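Local coordinates for protein trans-2-enoyl-CoA reductase [NADH] (Treponema denticola ATCC 35405, PDB 4GGO) that catalyses the NADH-dependent reduction of the carbon-carbon double bond of crotonyl-CoA to give butyryl-CoA, a step of type II fatty acid synthesis, at residues L293-L298 against A372-D377. Numbering follows the deposited sequence.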
loop_
_atom_site.group_PDB
_atom_site.type_symbol
_atom_site.label_atom_id
_atom_site.label_comp_id
_atom_site.label_asym_id
_atom_site.label_seq_id
_atom_site.Cartn_x
_atom_site.Cartn_y
_atom_site.Cartn_z
ATOM N N LEU A 293 17.874 5.239 -3.040
ATOM C CA LEU A 293 19.158 4.569 -2.868
ATOM C C LEU A 293 19.059 3.483 -1.804
ATOM O O LEU A 293 19.637 2.407 -1.946
ATOM C CB LEU A 293 20.248 5.573 -2.487
ATOM C CG LEU A 293 21.624 4.969 -2.194
ATOM C CD1 LEU A 293 22.157 4.227 -3.412
ATOM C CD2 LEU A 293 22.605 6.039 -1.743
ATOM N N TYR A 294 18.328 3.778 -0.735
ATOM C CA TYR A 294 18.106 2.814 0.333
ATOM C C TYR A 294 17.355 1.585 -0.172
ATOM O O TYR A 294 17.780 0.453 0.061
ATOM C CB TYR A 294 17.337 3.460 1.487
ATOM C CG TYR A 294 16.802 2.464 2.489
ATOM C CD1 TYR A 294 17.662 1.771 3.333
ATOM C CD2 TYR A 294 15.440 2.217 2.595
ATOM C CE1 TYR A 294 17.182 0.858 4.252
ATOM C CE2 TYR A 294 14.948 1.304 3.513
ATOM C CZ TYR A 294 15.825 0.627 4.338
ATOM O OH TYR A 294 15.347 -0.281 5.255
ATOM N N LEU A 295 16.243 1.819 -0.866
ATOM C CA LEU A 295 15.415 0.736 -1.395
ATOM C C LEU A 295 16.172 -0.134 -2.390
ATOM O O LEU A 295 16.078 -1.357 -2.344
ATOM C CB LEU A 295 14.151 1.293 -2.051
ATOM C CG LEU A 295 13.098 1.881 -1.111
ATOM C CD1 LEU A 295 11.946 2.463 -1.905
ATOM C CD2 LEU A 295 12.602 0.824 -0.139
ATOM N N ALA A 296 16.913 0.503 -3.291
ATOM C CA ALA A 296 17.724 -0.225 -4.263
ATOM C C ALA A 296 18.758 -1.096 -3.556
ATOM O O ALA A 296 19.026 -2.225 -3.969
ATOM C CB ALA A 296 18.404 0.743 -5.219
ATOM N N SER A 297 19.331 -0.563 -2.483
ATOM C CA SER A 297 20.300 -1.303 -1.688
ATOM C C SER A 297 19.605 -2.382 -0.867
ATOM O O SER A 297 20.127 -3.485 -0.711
ATOM C CB SER A 297 21.068 -0.354 -0.769
ATOM O OG SER A 297 21.680 0.685 -1.514
ATOM N N LEU A 298 18.425 -2.054 -0.349
ATOM C CA LEU A 298 17.641 -2.988 0.453
ATOM C C LEU A 298 17.209 -4.185 -0.382
ATOM O O LEU A 298 17.307 -5.328 0.065
ATOM C CB LEU A 298 16.407 -2.295 1.039
ATOM C CG LEU A 298 15.546 -3.130 1.990
ATOM C CD1 LEU A 298 16.281 -3.371 3.303
ATOM C CD2 LEU A 298 14.203 -2.459 2.238
ATOM N N ALA A 372 17.763 -2.696 -11.231
ATOM C CA ALA A 372 16.898 -3.466 -12.118
ATOM C C ALA A 372 15.579 -3.801 -11.431
ATOM O O ALA A 372 14.507 -3.649 -12.018
ATOM C CB ALA A 372 17.600 -4.738 -12.571
ATOM N N GLY A 373 15.664 -4.258 -10.186
ATOM C CA GLY A 373 14.482 -4.562 -9.402
ATOM C C GLY A 373 13.646 -3.323 -9.140
ATOM O O GLY A 373 12.417 -3.384 -9.126
ATOM N N TYR A 374 14.317 -2.194 -8.936
ATOM C CA TYR A 374 13.634 -0.928 -8.693
ATOM C C TYR A 374 12.853 -0.500 -9.930
ATOM O O TYR A 374 11.693 -0.097 -9.830
ATOM C CB TYR A 374 14.637 0.159 -8.302
ATOM C CG TYR A 374 14.017 1.382 -7.659
ATOM C CD1 TYR A 374 13.311 2.310 -8.416
ATOM C CD2 TYR A 374 14.150 1.618 -6.297
ATOM C CE1 TYR A 374 12.746 3.428 -7.836
ATOM C CE2 TYR A 374 13.589 2.736 -5.705
ATOM C CZ TYR A 374 12.889 3.638 -6.481
ATOM O OH TYR A 374 12.329 4.754 -5.903
ATOM N N ARG A 375 13.496 -0.579 -11.093
ATOM C CA ARG A 375 12.849 -0.218 -12.352
ATOM C C ARG A 375 11.619 -1.083 -12.598
ATOM O O ARG A 375 10.586 -0.594 -13.054
ATOM C CB ARG A 375 13.820 -0.354 -13.528
ATOM C CG ARG A 375 14.930 0.684 -13.554
ATOM C CD ARG A 375 15.697 0.637 -14.868
ATOM N NE ARG A 375 16.351 -0.651 -15.086
ATOM C CZ ARG A 375 17.596 -0.926 -14.716
ATOM N NH1 ARG A 375 18.327 -0.004 -14.104
ATOM N NH2 ARG A 375 18.112 -2.123 -14.955
ATOM N N HIS A 376 11.737 -2.370 -12.289
ATOM C CA HIS A 376 10.634 -3.303 -12.481
ATOM C C HIS A 376 9.437 -2.952 -11.605
ATOM O O HIS A 376 8.310 -2.894 -12.087
ATOM C CB HIS A 376 11.077 -4.739 -12.202
ATOM C CG HIS A 376 9.968 -5.739 -12.309
ATOM N ND1 HIS A 376 9.403 -6.098 -13.514
ATOM C CD2 HIS A 376 9.308 -6.443 -11.359
ATOM C CE1 HIS A 376 8.449 -6.986 -13.303
ATOM N NE2 HIS A 376 8.369 -7.213 -12.004
ATOM N N ASP A 377 9.687 -2.719 -10.320
ATOM C CA ASP A 377 8.615 -2.386 -9.386
ATOM C C ASP A 377 7.923 -1.080 -9.761
ATOM O O ASP A 377 6.700 -0.968 -9.673
ATOM C CB ASP A 377 9.141 -2.314 -7.951
ATOM C CG ASP A 377 9.487 -3.678 -7.390
ATOM O OD1 ASP A 377 9.102 -4.691 -8.012
ATOM O OD2 ASP A 377 10.135 -3.739 -6.324
#
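Y374 meets L295 and A296 in a buried helix-to-helix contact of a Rossmann-fold reductase. Helix 291-305 follows strand 270-276 of the parallel sheet in the chain, and helix 371-380, the last helix of the chain, packs against it. Their nearest CA atoms, those of A296 and Y374, are 6.1 Å apart; the two segments bury 116 Å² in all, with no hydrogen bond between them.

The CA-CB bond of Y374 points toward helix 291-305, and with CG anti to the backbone N (chi1 -164°) the ring continues across to it. CB and CG only lead there, touching nothing in 293-298; contact starts at CD2, 4.5 Å from A296 CB and 4.2 Å from A296 N. Further out, CE2 is 4.0 Å from L295 CB and 4.1 Å from L295 CD1. L295 CB and A296 N lie near the ring plane at its edge, while L295 CD1 and A296 CB sit off it on opposite sides, beyond the rim, so the approach is edge-on; its carbon-carbon pairs are apolar. At the tip, the nearest atom of residues 293-298 to Y374 OH is L295 CD1, at 4.6 Å.

S285 and P292 also touch Y374, whose side chain lies about 4 Å from that of V281, an NAD(+)-binding residue. This is consistent with a second-shell place beside the cofactor site; L295 is likewise close to the substrate-binding Y234. On helix 291-305 itself, S297 OG donates a 2.7 Å hydrogen bond to L293 O, at a C=O...donor angle of 153°, while S297 N reaches that same oxygen from the opposite face of the carbonyl plane.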